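Local coordinates for Vlm2 (Streptomyces tsusimaensis, PDB 6ECB), which belongs to the nonribosomal peptide synthetase system for the depsipeptide valinomycin, here as its thioesterase domain, an alpha/beta hydrolase that probably releases the product, at residues M89-F92 and C93-A97; S205-Y208 and L209-L213; M217-L220 and M221-R224; F240-K243 and N244-P247; V285-L288 and L289-C293. All coordinates share one frame; numbering follows the deposited sequence.

How the interactions relate
All five are local contacts within one thioesterase domain. Interactions 2 and 3 lie in series along helix 206-220 and the turn after it, with centres about 18 Å apart. Interaction 1 touches interaction 3: M89 CG meets Q219 NE2 at 3.8 Å. Interactions 4 and 5 also touch, F240 CE2 packing on L289 CD1 at 3.7 Å. These two groups lie apart; the centres of interactions 2 and 5 are about 32 Å from each other, on opposite sides of the chain's centre. The probable Ser-His-Asp site relates most directly to interaction 4, where T242 touches it. M89 and L220, of interactions 1 and 3, lie near its nucleophile elbow without touching.

Interaction 1: residues M89-F92 and C93-A97; sequences MVQF and CSDSA
The methyl M89 CE meets C93 SG at 3.5 Å, one helical turn on. M89 starts with CG anti to the backbone N (chi1 -173°) and then bends at chi2, so its end swings back toward C93.

Next round the helix, S94 meets V90. The carbonyl V90 O accepts from S94 N at 2.8 Å. In the conformer described, one of two, S94 OG donates to V90 O as well, at 2.7 Å. The amide is only tilted from the carbonyl plane. The hydroxyl stands above it, 43° out and off the lone pairs. In this conformer chi1 is -59° and OG sits beside its own backbone N, which brings it within range of the previous turn. Since S94 is modelled twice, this hydroxyl bond is probably made only part of the time. V90 CG1 lies alongside, 3.8 Å from S94 OG of that conformer.

Main-chain bonds set the spacing of these pairs. C93 N donates to M89 O at 2.9 Å, D95 N to Q91 O at 3.0 Å, and S96 N to F92 O at 3.1 Å. Further out, V90 and S94 rest on M123 of helix 112-126. C93 rests on V70 of strand 67-71. This is regular i to i+4 alpha-helical bonding, in a helix flanking the central sheet of the alpha/beta hydrolase fold.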
loop_
_atom_site.group_PDB
_atom_site.type_symbol
_atom_site.label_atom_id
_atom_site.label_comp_id
_atom_site.label_asym_id
_atom_site.label_seq_id
_atom_site.Cartn_x
_atom_site.Cartn_y
_atom_site.Cartn_z
ATOM N N MET A 89 -11.060 -0.746 9.017
ATOM C CA MET A 89 -10.000 -1.266 8.162
ATOM C C MET A 89 -8.726 -1.526 8.952
ATOM O O MET A 89 -8.075 -2.574 8.784
ATOM C CB MET A 89 -9.744 -0.284 7.015
ATOM C CG MET A 89 -8.773 -0.809 5.967
ATOM S SD MET A 89 -9.350 -2.351 5.188
ATOM C CE MET A 89 -7.893 -2.657 4.192
ATOM N N VAL A 90 -8.371 -0.598 9.849
ATOM C CA VAL A 90 -7.187 -0.793 10.682
ATOM C C VAL A 90 -7.338 -2.053 11.515
ATOM O O VAL A 90 -6.391 -2.843 11.663
ATOM C CB VAL A 90 -6.951 0.437 11.573
ATOM C CG1 VAL A 90 -5.867 0.120 12.625
ATOM C CG2 VAL A 90 -6.541 1.638 10.730
ATOM N N GLN A 91 -8.532 -2.251 12.071
ATOM C CA GLN A 91 -8.804 -3.432 12.877
ATOM C C GLN A 91 -8.669 -4.697 12.048
ATOM O O GLN A 91 -8.027 -5.666 12.482
ATOM C CB GLN A 91 -10.191 -3.305 13.506
ATOM C CG GLN A 91 -10.570 -4.466 14.373
ATOM C CD GLN A 91 -9.754 -4.502 15.650
ATOM O OE1 GLN A 91 -9.094 -5.497 15.959
ATOM N NE2 GLN A 91 -9.794 -3.404 16.396
ATOM N N PHE A 92 -9.285 -4.724 10.854
ATOM C CA PHE A 92 -9.155 -5.889 9.987
ATOM C C PHE A 92 -7.682 -6.188 9.729
ATOM O O PHE A 92 -7.243 -7.346 9.790
ATOM C CB PHE A 92 -9.845 -5.671 8.642
ATOM C CG PHE A 92 -11.350 -5.785 8.659
ATOM C CD1 PHE A 92 -11.981 -6.954 9.057
ATOM C CD2 PHE A 92 -12.127 -4.742 8.179
ATOM C CE1 PHE A 92 -13.369 -7.062 9.020
ATOM C CE2 PHE A 92 -13.506 -4.833 8.140
ATOM C CZ PHE A 92 -14.135 -5.993 8.561
ATOM N N CYS A 93 -6.911 -5.146 9.416
ATOM C CA CYS A 93 -5.528 -5.337 9.005
ATOM C C CYS A 93 -4.647 -5.725 10.185
ATOM O O CYS A 93 -3.725 -6.544 10.040
ATOM C CB CYS A 93 -5.007 -4.071 8.338
ATOM S SG CYS A 93 -5.727 -3.754 6.725
ATOM N N SER A 94 -4.918 -5.153 11.358
ATOM C CA SER A 94 -4.194 -5.535 12.569
ATOM C C SER A 94 -4.413 -7.002 12.887
ATOM O O SER A 94 -3.461 -7.758 13.139
ATOM C CB SER A 94 -4.648 -4.678 13.759
ATOM O OG SER A 94 -4.447 -3.300 13.538
ATOM N N ASP A 95 -5.672 -7.426 12.880
ATOM C CA ASP A 95 -5.990 -8.804 13.166
ATOM C C ASP A 95 -5.291 -9.742 12.204
ATOM O O ASP A 95 -4.823 -10.800 12.610
ATOM C CB ASP A 95 -7.493 -9.022 13.085
ATOM C CG ASP A 95 -8.240 -8.422 14.270
ATOM O OD1 ASP A 95 -7.620 -8.001 15.271
ATOM O OD2 ASP A 95 -9.477 -8.390 14.189
ATOM N N SER A 96 -5.249 -9.391 10.918
ATOM C CA SER A 96 -4.581 -10.243 9.938
ATOM C C SER A 96 -3.058 -10.201 10.114
ATOM O O SER A 96 -2.387 -11.242 10.042
ATOM C CB SER A 96 -4.999 -9.787 8.529
ATOM O OG SER A 96 -4.366 -10.529 7.503
ATOM N N ALA A 97 -2.497 -9.021 10.312
ATOM C CA ALA A 97 -1.046 -8.906 10.434
ATOM C C ALA A 97 -0.548 -9.586 11.708
ATOM O O ALA A 97 0.580 -10.083 11.749
ATOM C CB ALA A 97 -0.627 -7.441 10.438
#

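Interaction 2: residues S205-Y208 and L209-L213; sequences SEDY and LDRFL
S205 sits just before helix 206-220 as its N-cap; L209 N donates to S205 O at 2.9 Å. The side chain does the capping. Its OG accepts from Y208 N at 3.1 Å and so satisfies an amide of the first turn.

E206 contributes its carbonyl, which takes the N-H of D210 at 3.1 Å.

D207 carries the side-chain contact. R211 NE donates to D207 OD2 at 2.8 Å in a salt bridge, an i to i+4 pair along the alpha-helix. The bond is bent, with an N-H...O angle of 140°. NE comes to the syn side of OD2 but 33° out of the carboxylate plane. The carboxylate and guanidinium planes are 67° apart, so the two groups meet through one oxygen and one nitrogen, not as a flat two-bond pair. R211 is extended from CG to NE and passes over D207 O, with CG 3.3 Å from that oxygen. Its NH1 goes on to the carbonyls of G74 and E79, which ties helix 206-220 to a loop of the domain. An alanine at R211 would be likely to leave the D207 carboxylate without its charged mate and to undo this tie. Water 1 donates to D207 OD1 at 3.2 Å and, weakly, to D210 OD2, whose stronger partner is R214.

Y208 accepts from F212 N at 2.8 Å through its carbonyl oxygen. Its OH hydrogen-bonds to E71 OE2 and T50 OG1.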
loop_
_atom_site.group_PDB
_atom_site.type_symbol
_atom_site.label_atom_id
_atom_site.label_comp_id
_atom_site.label_asym_id
_atom_site.label_seq_id
_atom_site.Cartn_x
_atom_site.Cartn_y
_atom_site.Cartn_z
ATOM N N SER A 205 -9.628 -10.937 -11.657
ATOM C CA SER A 205 -10.757 -11.254 -12.516
ATOM C C SER A 205 -11.633 -10.020 -12.745
ATOM O O SER A 205 -11.440 -8.970 -12.130
ATOM C CB SER A 205 -11.600 -12.335 -11.867
ATOM O OG SER A 205 -11.985 -11.859 -10.587
ATOM N N GLU A 206 -12.626 -10.171 -13.624
ATOM C CA GLU A 206 -13.609 -9.104 -13.821
ATOM C C GLU A 206 -14.275 -8.730 -12.500
ATOM O O GLU A 206 -14.432 -7.544 -12.177
ATOM C CB GLU A 206 -14.657 -9.545 -14.841
ATOM C CG GLU A 206 -15.718 -8.492 -15.106
ATOM C CD GLU A 206 -16.822 -8.998 -16.013
ATOM O OE1 GLU A 206 -16.581 -9.976 -16.750
ATOM O OE2 GLU A 206 -17.933 -8.425 -15.966
ATOM N N ASP A 207 -14.643 -9.736 -11.709
ATOM C CA ASP A 207 -15.286 -9.494 -10.422
ATOM C C ASP A 207 -14.349 -8.798 -9.438
ATOM O O ASP A 207 -14.758 -7.882 -8.714
ATOM C CB ASP A 207 -15.757 -10.827 -9.861
ATOM C CG ASP A 207 -16.565 -10.667 -8.615
ATOM O OD1 ASP A 207 -17.670 -10.093 -8.715
ATOM O OD2 ASP A 207 -16.085 -11.111 -7.546
ATOM N N TYR A 208 -13.091 -9.241 -9.360
ATOM C CA TYR A 208 -12.139 -8.605 -8.464
ATOM C C TYR A 208 -11.940 -7.144 -8.830
ATOM O O TYR A 208 -11.866 -6.273 -7.956
ATOM C CB TYR A 208 -10.800 -9.349 -8.530
ATOM C CG TYR A 208 -9.781 -8.898 -7.535
ATOM C CD1 TYR A 208 -9.630 -9.542 -6.311
ATOM C CD2 TYR A 208 -8.941 -7.826 -7.809
ATOM C CE1 TYR A 208 -8.686 -9.137 -5.407
ATOM C CE2 TYR A 208 -8.008 -7.418 -6.916
ATOM C CZ TYR A 208 -7.887 -8.072 -5.707
ATOM O OH TYR A 208 -6.958 -7.649 -4.835
ATOM N N LEU A 209 -11.811 -6.859 -10.119
ATOM C CA LEU A 209 -11.601 -5.482 -10.544
ATOM C C LEU A 209 -12.774 -4.599 -10.136
ATOM O O LEU A 209 -12.587 -3.466 -9.673
ATOM C CB LEU A 209 -11.404 -5.452 -12.063
ATOM C CG LEU A 209 -11.247 -4.076 -12.696
ATOM C CD1 LEU A 209 -10.041 -3.346 -12.127
ATOM C CD2 LEU A 209 -11.140 -4.224 -14.208
ATOM N N ASP A 210 -13.993 -5.090 -10.349
ATOM C CA ASP A 210 -15.176 -4.345 -9.932
ATOM C C ASP A 210 -15.150 -4.072 -8.436
ATOM O O ASP A 210 -15.406 -2.946 -7.987
ATOM C CB ASP A 210 -16.425 -5.138 -10.317
ATOM C CG ASP A 210 -17.693 -4.362 -10.062
ATOM O OD1 ASP A 210 -17.895 -3.348 -10.765
ATOM O OD2 ASP A 210 -18.475 -4.752 -9.162
ATOM N N ARG A 211 -14.808 -5.084 -7.645
ATOM C CA ARG A 211 -14.818 -4.911 -6.200
ATOM C C ARG A 211 -13.723 -3.957 -5.767
ATOM O O ARG A 211 -13.921 -3.127 -4.878
ATOM C CB ARG A 211 -14.666 -6.263 -5.515
ATOM C CG ARG A 211 -15.877 -7.178 -5.692
ATOM C CD ARG A 211 -15.554 -8.588 -5.202
ATOM N NE ARG A 211 -16.685 -9.505 -5.392
ATOM C CZ ARG A 211 -17.525 -9.888 -4.433
ATOM N NH1 ARG A 211 -17.374 -9.453 -3.192
ATOM N NH2 ARG A 211 -18.521 -10.716 -4.718
ATOM N N PHE A 212 -12.563 -4.040 -6.418
ATOM C CA PHE A 212 -11.476 -3.124 -6.119
ATOM C C PHE A 212 -11.884 -1.685 -6.420
ATOM O O PHE A 212 -11.642 -0.778 -5.615
ATOM C CB PHE A 212 -10.224 -3.501 -6.931
ATOM C CG PHE A 212 -9.242 -2.375 -7.012
ATOM C CD1 PHE A 212 -8.356 -2.165 -5.995
ATOM C CD2 PHE A 212 -9.262 -1.493 -8.087
ATOM C CE1 PHE A 212 -7.488 -1.111 -6.030
ATOM C CE2 PHE A 212 -8.394 -0.421 -8.134
ATOM C CZ PHE A 212 -7.506 -0.234 -7.116
ATOM N N LEU A 213 -12.483 -1.448 -7.586
ATOM C CA LEU A 213 -12.813 -0.077 -7.964
ATOM C C LEU A 213 -13.869 0.514 -7.034
ATOM O O LEU A 213 -13.807 1.700 -6.685
ATOM C CB LEU A 213 -13.282 -0.032 -9.410
ATOM C CG LEU A 213 -12.212 -0.366 -10.449
ATOM C CD1 LEU A 213 -12.859 -0.611 -11.798
ATOM C CD2 LEU A 213 -11.214 0.778 -10.513
HETATM O O HOH W 1 -19.044 -7.512 -7.405
#

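Interaction 3: residues M217-L220 and M221-R224; sequences MHQL and MYSR
Y222 folds back over Q219 where the chain leaves helix 206-220 in tight i to i+3 turns of the alpha/beta hydrolase domain. M221 N donates to H218 O at 3.1 Å, and Y222 N to Q219 O at 3.0 Å. Both amides stand well above the carbonyl planes.

From its CB, Y222 first meets Q219 O at 3.4 Å. CG stays near the same oxygen. The ring then lies flat over Q219 CA in a CH-pi contact, the carbon 3.9 Å from the ring centroid and almost on its normal. At CE1 the ring comes 3.9 Å from H218 NE2. Its edge is turned to the imidazole face in an offset edge-to-face pair, with planes at 78°. The phenol and the Q219 side chain run side by side, and Y222 OH accepts from Q219 NE2.

Both Y222 OH and H218 NE2 also bond to P84 O, and Q219 OE1 takes G48 N. A leucine in place of Y222 would probably leave Q219 NE2 without this acceptor and strip the aromatic cover from Q219 CA. Water 2 donates to L220 O and Y222 O, bridging the turn. The Q219 NE2 to Y222 OH bond is 3.0 Å long and nearly straight at 168°, with the oxygen in the amide plane.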
loop_
_atom_site.group_PDB
_atom_site.type_symbol
_atom_site.label_atom_id
_atom_site.label_comp_id
_atom_site.label_asym_id
_atom_site.label_seq_id
_atom_site.Cartn_x
_atom_site.Cartn_y
_atom_site.Cartn_z
ATOM N N MET A 217 -13.146 3.787 -4.497
ATOM C CA MET A 217 -13.932 5.017 -4.422
ATOM C C MET A 217 -14.358 5.289 -2.988
ATOM O O MET A 217 -14.309 6.430 -2.518
ATOM C CB MET A 217 -15.169 4.926 -5.323
ATOM C CG MET A 217 -15.842 6.278 -5.555
ATOM S SD MET A 217 -14.804 7.411 -6.512
ATOM C CE MET A 217 -14.058 6.275 -7.668
ATOM N N HIS A 218 -14.762 4.240 -2.268
ATOM C CA HIS A 218 -15.158 4.393 -0.870
ATOM C C HIS A 218 -14.003 4.911 -0.015
ATOM O O HIS A 218 -14.170 5.840 0.779
ATOM C CB HIS A 218 -15.642 3.045 -0.334
ATOM C CG HIS A 218 -15.836 3.014 1.139
ATOM N ND1 HIS A 218 -16.924 3.603 1.748
ATOM C CD2 HIS A 218 -15.100 2.456 2.126
ATOM C CE1 HIS A 218 -16.834 3.427 3.056
ATOM N NE2 HIS A 218 -15.739 2.732 3.311
ATOM N N GLN A 219 -12.829 4.305 -0.152
ATOM C CA GLN A 219 -11.714 4.671 0.718
ATOM C C GLN A 219 -11.095 6.002 0.311
ATOM O O GLN A 219 -10.493 6.692 1.152
ATOM C CB GLN A 219 -10.666 3.573 0.707
ATOM C CG GLN A 219 -11.173 2.271 1.309
ATOM C CD GLN A 219 -10.093 1.287 1.555
ATOM O OE1 GLN A 219 -9.381 0.889 0.632
ATOM N NE2 GLN A 219 -9.935 0.880 2.819
ATOM N N LEU A 220 -11.234 6.376 -0.951
ATOM C CA LEU A 220 -10.828 7.717 -1.358
ATOM C C LEU A 220 -11.641 8.800 -0.678
ATOM O O LEU A 220 -11.211 9.954 -0.682
ATOM C CB LEU A 220 -10.937 7.871 -2.877
ATOM C CG LEU A 220 -9.858 7.120 -3.662
ATOM C CD1 LEU A 220 -10.102 7.227 -5.141
ATOM C CD2 LEU A 220 -8.444 7.634 -3.311
ATOM N N MET A 221 -12.817 8.481 -0.107
ATOM C CA MET A 221 -13.577 9.450 0.647
ATOM C C MET A 221 -13.220 9.501 2.125
ATOM O O MET A 221 -13.815 10.295 2.841
ATOM C CB MET A 221 -15.095 9.161 0.518
ATOM C CG MET A 221 -15.558 9.070 -0.878
ATOM S SD MET A 221 -17.369 8.773 -0.915
ATOM C CE MET A 221 -17.503 8.033 -2.520
ATOM N N TYR A 222 -12.275 8.690 2.610
ATOM C CA TYR A 222 -11.829 8.824 4.000
ATOM C C TYR A 222 -11.370 10.256 4.263
ATOM O O TYR A 222 -10.762 10.894 3.401
ATOM C CB TYR A 222 -10.688 7.880 4.310
ATOM C CG TYR A 222 -11.013 6.406 4.438
ATOM C CD1 TYR A 222 -12.320 5.952 4.601
ATOM C CD2 TYR A 222 -10.000 5.486 4.425
ATOM C CE1 TYR A 222 -12.580 4.574 4.737
ATOM C CE2 TYR A 222 -10.235 4.148 4.567
ATOM C CZ TYR A 222 -11.532 3.693 4.718
ATOM O OH TYR A 222 -11.684 2.320 4.845
ATOM N N SER A 223 -11.695 10.763 5.448
ATOM C CA SER A 223 -11.360 12.134 5.816
ATOM C C SER A 223 -9.878 12.258 6.166
ATOM O O SER A 223 -9.324 11.430 6.889
ATOM C CB SER A 223 -12.217 12.572 7.002
ATOM O OG SER A 223 -11.721 13.773 7.544
ATOM N N ARG A 224 -9.233 13.313 5.663
ATOM C CA ARG A 224 -7.828 13.544 6.013
ATOM C C ARG A 224 -7.650 13.640 7.524
ATOM O O ARG A 224 -6.651 13.162 8.079
ATOM C CB ARG A 224 -7.322 14.822 5.331
HETATM O O HOH W 2 -9.069 10.507 1.016
#

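Interaction 4: residues F240-K243 and N244-P247; sequences FRTK and NHAP
The imidazole of H245 lies close to T242, and water 3 sits over one of its faces. The water oxygen is 3.6 Å above the ring plane, over the ring centre. T242 OG1 approaches the same ring obliquely and lies 2.9 Å from H245 NE2. The two side chains cross at about a right angle. At CD2 the imidazole is also near the main chain, 3.3 Å from T242 O. H245 has its CG beside the backbone N (chi1 -64°), which turns the ring back toward T242.

The polar end of H245 has its main partner outside this turn: NE2 hydrogen-bonds to D138 OD1, and T242 N donates to the same oxygen. D138 is probably the acid of a Ser-His-Asp triad, as in other alpha/beta hydrolases; T242 and H245, around the C-terminal end of strand 237-241, would then be second-shell residues that probably help to position its carboxylate.

Water 3 joins the two halves of the turn. It donates to T242 OG1 at 2.6 Å and accepts from N244 N at 3.0 Å. The hydroxyl of T242 stands between its backbone N and carbonyl carbon (chi1 60°), where it faces this water. K243 coils through three successive bends to bring NZ to D268 OD2, while R241 NE reaches D268 OD1, both as salt bridges to this outside aspartate.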
loop_
_atom_site.group_PDB
_atom_site.type_symbol
_atom_site.label_atom_id
_atom_site.label_comp_id
_atom_site.label_asym_id
_atom_site.label_seq_id
_atom_site.Cartn_x
_atom_site.Cartn_y
_atom_site.Cartn_z
ATOM N N PHE A 240 10.486 6.666 3.001
ATOM C CA PHE A 240 11.120 6.669 1.688
ATOM C C PHE A 240 10.296 7.613 0.826
ATOM O O PHE A 240 9.113 7.351 0.591
ATOM C CB PHE A 240 11.162 5.252 1.093
ATOM C CG PHE A 240 12.019 4.305 1.885
ATOM C CD1 PHE A 240 11.497 3.636 2.996
ATOM C CD2 PHE A 240 13.349 4.118 1.563
ATOM C CE1 PHE A 240 12.295 2.808 3.750
ATOM C CE2 PHE A 240 14.160 3.281 2.320
ATOM C CZ PHE A 240 13.617 2.620 3.421
ATOM N N ARG A 241 10.912 8.708 0.372
ATOM C CA ARG A 241 10.154 9.755 -0.299
ATOM C C ARG A 241 10.750 10.078 -1.657
ATOM O O ARG A 241 11.970 10.241 -1.796
ATOM C CB ARG A 241 10.102 11.046 0.547
ATOM C CG ARG A 241 11.453 11.520 0.973
ATOM C CD ARG A 241 11.425 12.958 1.516
ATOM N NE ARG A 241 12.684 13.282 2.174
ATOM C CZ ARG A 241 12.815 14.152 3.171
ATOM N NH1 ARG A 241 11.766 14.832 3.629
ATOM N NH2 ARG A 241 14.002 14.340 3.710
ATOM N N THR A 242 9.861 10.226 -2.632
ATOM C CA THR A 242 10.262 10.703 -3.948
ATOM C C THR A 242 10.486 12.214 -3.884
ATOM O O THR A 242 10.116 12.885 -2.908
ATOM C CB THR A 242 9.223 10.338 -5.013
ATOM O OG1 THR A 242 7.940 10.915 -4.716
ATOM C CG2 THR A 242 9.077 8.822 -5.126
ATOM N N LYS A 243 11.112 12.741 -4.928
ATOM C CA LYS A 243 11.611 14.114 -4.920
ATOM C C LYS A 243 11.019 14.969 -6.030
ATOM O O LYS A 243 11.600 15.988 -6.395
ATOM C CB LYS A 243 13.135 14.122 -4.987
ATOM C CG LYS A 243 13.808 13.410 -3.814
ATOM C CD LYS A 243 13.243 13.823 -2.425
ATOM C CE LYS A 243 13.401 15.323 -2.147
ATOM N NZ LYS A 243 14.831 15.749 -2.127
ATOM N N ASN A 244 9.847 14.621 -6.525
ATOM C CA ASN A 244 9.187 15.411 -7.553
ATOM C C ASN A 244 7.823 15.898 -7.095
ATOM O O ASN A 244 6.936 16.145 -7.913
ATOM C CB ASN A 244 9.064 14.603 -8.840
ATOM C CG ASN A 244 10.402 14.232 -9.389
ATOM O OD1 ASN A 244 11.221 15.097 -9.671
ATOM N ND2 ASN A 244 10.658 12.932 -9.496
ATOM N N HIS A 245 7.629 16.021 -5.779
ATOM C CA HIS A 245 6.379 16.546 -5.267
ATOM C C HIS A 245 6.335 18.059 -5.411
ATOM O O HIS A 245 7.364 18.734 -5.410
ATOM C CB HIS A 245 6.205 16.190 -3.783
ATOM C CG HIS A 245 6.088 14.730 -3.514
ATOM N ND1 HIS A 245 4.939 14.016 -3.775
ATOM C CD2 HIS A 245 6.972 13.849 -2.991
ATOM C CE1 HIS A 245 5.115 12.758 -3.401
ATOM N NE2 HIS A 245 6.344 12.630 -2.938
ATOM N N ALA A 246 5.123 18.592 -5.495
ATOM C CA ALA A 246 4.952 20.029 -5.374
ATOM C C ALA A 246 5.547 20.485 -4.043
ATOM O O ALA A 246 5.514 19.749 -3.066
ATOM C CB ALA A 246 3.476 20.405 -5.444
ATOM N N PRO A 247 6.093 21.688 -3.973
ATOM C CA PRO A 247 6.719 22.110 -2.710
ATOM C C PRO A 247 5.770 22.036 -1.531
ATOM O O PRO A 247 6.181 21.664 -0.427
ATOM C CB PRO A 247 7.158 23.551 -3.002
ATOM C CG PRO A 247 7.299 23.603 -4.470
ATOM C CD PRO A 247 6.218 22.725 -5.013
HETATM O O HOH W 3 7.443 12.804 -6.496
#

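Interaction 5: residues V285-L288 and L289-C293; sequences VAQL and LDRHC
L289 lies alongside V285, one turn back on helix 281-293. The two side chains point the same way, and L289 CD1 comes 4.1 Å from V285 CG1. L289 CD1 also lies 3.5 Å from V285 O. That oxygen accepts the amide of L289 at 2.9 Å.

D290 continues the i to i+4 pattern, its N donating to A286 O at 2.8 Å. Its CG is beside the backbone N (chi1 -78°), which leaves D290 OD2 3.5 Å from A286 O, both acceptors. The carboxylate finds its donors outside the helix: OD2 takes K62 N, and OD1 takes G63 N weakly.

R291 has CG anti to the backbone N (chi1 177°) and bends at chi3, which brings its guanidinium back over L288. L288 CD2 lies over one face, 3.7 Å from R291 NH1 and offset toward the rim. At the edge, R291 NH2 is 3.3 Å from Q287 NE2. Both are donors, so they meet without bonding, and the amide and guanidinium planes are 39° apart.

H292 meets L288 by main chain and ring together. Its N donates to L288 O, and the same oxygen lies in the ring plane at the imidazole edge, 3.2 Å from H292 CD2.

C293 closes the turn, its N donating to L289 O. L289, H292 and C293 meet strand 237-241: L289 and C293 touch F240, while H292 and C293 touch H238. V285 and A286 pack on L57 of helix 55-60.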
loop_
_atom_site.group_PDB
_atom_site.type_symbol
_atom_site.label_atom_id
_atom_site.label_comp_id
_atom_site.label_asym_id
_atom_site.label_seq_id
_atom_site.Cartn_x
_atom_site.Cartn_y
_atom_site.Cartn_z
ATOM N N VAL A 285 14.174 1.584 -5.553
ATOM C CA VAL A 285 13.450 1.631 -4.288
ATOM C C VAL A 285 13.753 0.386 -3.469
ATOM O O VAL A 285 14.059 0.464 -2.274
ATOM C CB VAL A 285 11.942 1.762 -4.538
ATOM C CG1 VAL A 285 11.169 1.683 -3.233
ATOM C CG2 VAL A 285 11.637 3.058 -5.279
ATOM N N ALA A 286 13.687 -0.784 -4.111
ATOM C CA ALA A 286 13.979 -2.043 -3.431
ATOM C C ALA A 286 15.406 -2.072 -2.895
ATOM O O ALA A 286 15.641 -2.517 -1.766
ATOM C CB ALA A 286 13.755 -3.230 -4.395
ATOM N N GLN A 287 16.380 -1.625 -3.700
ATOM C CA GLN A 287 17.771 -1.600 -3.262
ATOM C C GLN A 287 17.930 -0.750 -2.010
ATOM O O GLN A 287 18.692 -1.104 -1.101
ATOM C CB GLN A 287 18.653 -1.074 -4.399
ATOM C CG GLN A 287 20.104 -0.876 -4.062
ATOM C CD GLN A 287 20.939 -0.577 -5.312
ATOM O OE1 GLN A 287 20.860 -1.300 -6.318
ATOM N NE2 GLN A 287 21.728 0.497 -5.257
ATOM N N LEU A 288 17.213 0.377 -1.946
ATOM C CA LEU A 288 17.309 1.267 -0.794
ATOM C C LEU A 288 16.598 0.694 0.430
ATOM O O LEU A 288 17.085 0.856 1.563
ATOM C CB LEU A 288 16.756 2.644 -1.174
ATOM C CG LEU A 288 17.709 3.413 -2.091
ATOM C CD1 LEU A 288 17.024 4.571 -2.798
ATOM C CD2 LEU A 288 18.891 3.914 -1.306
ATOM N N LEU A 289 15.443 0.045 0.246
ATOM C CA LEU A 289 14.824 -0.661 1.373
ATOM C C LEU A 289 15.744 -1.756 1.883
ATOM O O LEU A 289 15.893 -1.947 3.099
ATOM C CB LEU A 289 13.485 -1.292 0.981
ATOM C CG LEU A 289 12.201 -0.596 1.361
ATOM C CD1 LEU A 289 12.119 0.714 0.608
ATOM C CD2 LEU A 289 11.001 -1.491 1.027
ATOM N N ASP A 290 16.364 -2.496 0.966
ATOM C CA ASP A 290 17.314 -3.522 1.374
ATOM C C ASP A 290 18.435 -2.913 2.200
ATOM O O ASP A 290 18.811 -3.441 3.254
ATOM C CB ASP A 290 17.919 -4.224 0.161
ATOM C CG ASP A 290 17.007 -5.253 -0.475
ATOM O OD1 ASP A 290 16.032 -5.708 0.141
ATOM O OD2 ASP A 290 17.319 -5.639 -1.640
ATOM N N ARG A 291 18.995 -1.802 1.720
ATOM C CA ARG A 291 20.156 -1.207 2.379
ATOM C C ARG A 291 19.802 -0.667 3.755
ATOM O O ARG A 291 20.575 -0.832 4.709
ATOM C CB ARG A 291 20.723 -0.079 1.518
ATOM C CG ARG A 291 21.902 0.664 2.153
ATOM C CD ARG A 291 22.364 1.828 1.264
ATOM N NE ARG A 291 22.407 1.446 -0.150
ATOM C CZ ARG A 291 22.486 2.307 -1.161
ATOM N NH1 ARG A 291 22.539 3.615 -0.926
ATOM N NH2 ARG A 291 22.505 1.859 -2.410
ATOM N N HIS A 292 18.664 0.022 3.864
ATOM C CA HIS A 292 18.307 0.712 5.091
ATOM C C HIS A 292 17.566 -0.159 6.087
ATOM O O HIS A 292 17.688 0.080 7.298
ATOM C CB HIS A 292 17.471 1.948 4.773
ATOM C CG HIS A 292 18.267 3.049 4.167
ATOM N ND1 HIS A 292 18.952 3.975 4.926
ATOM C CD2 HIS A 292 18.502 3.369 2.875
ATOM C CE1 HIS A 292 19.573 4.819 4.124
ATOM N NE2 HIS A 292 19.318 4.476 2.875
ATOM N N CYS A 293 16.818 -1.159 5.622
ATOM C CA CYS A 293 15.937 -1.936 6.484
ATOM C C CYS A 293 16.149 -3.433 6.424
ATOM O O CYS A 293 15.703 -4.128 7.341
ATOM C CB CYS A 293 14.472 -1.649 6.146
ATOM S SG CYS A 293 14.012 0.076 6.475
#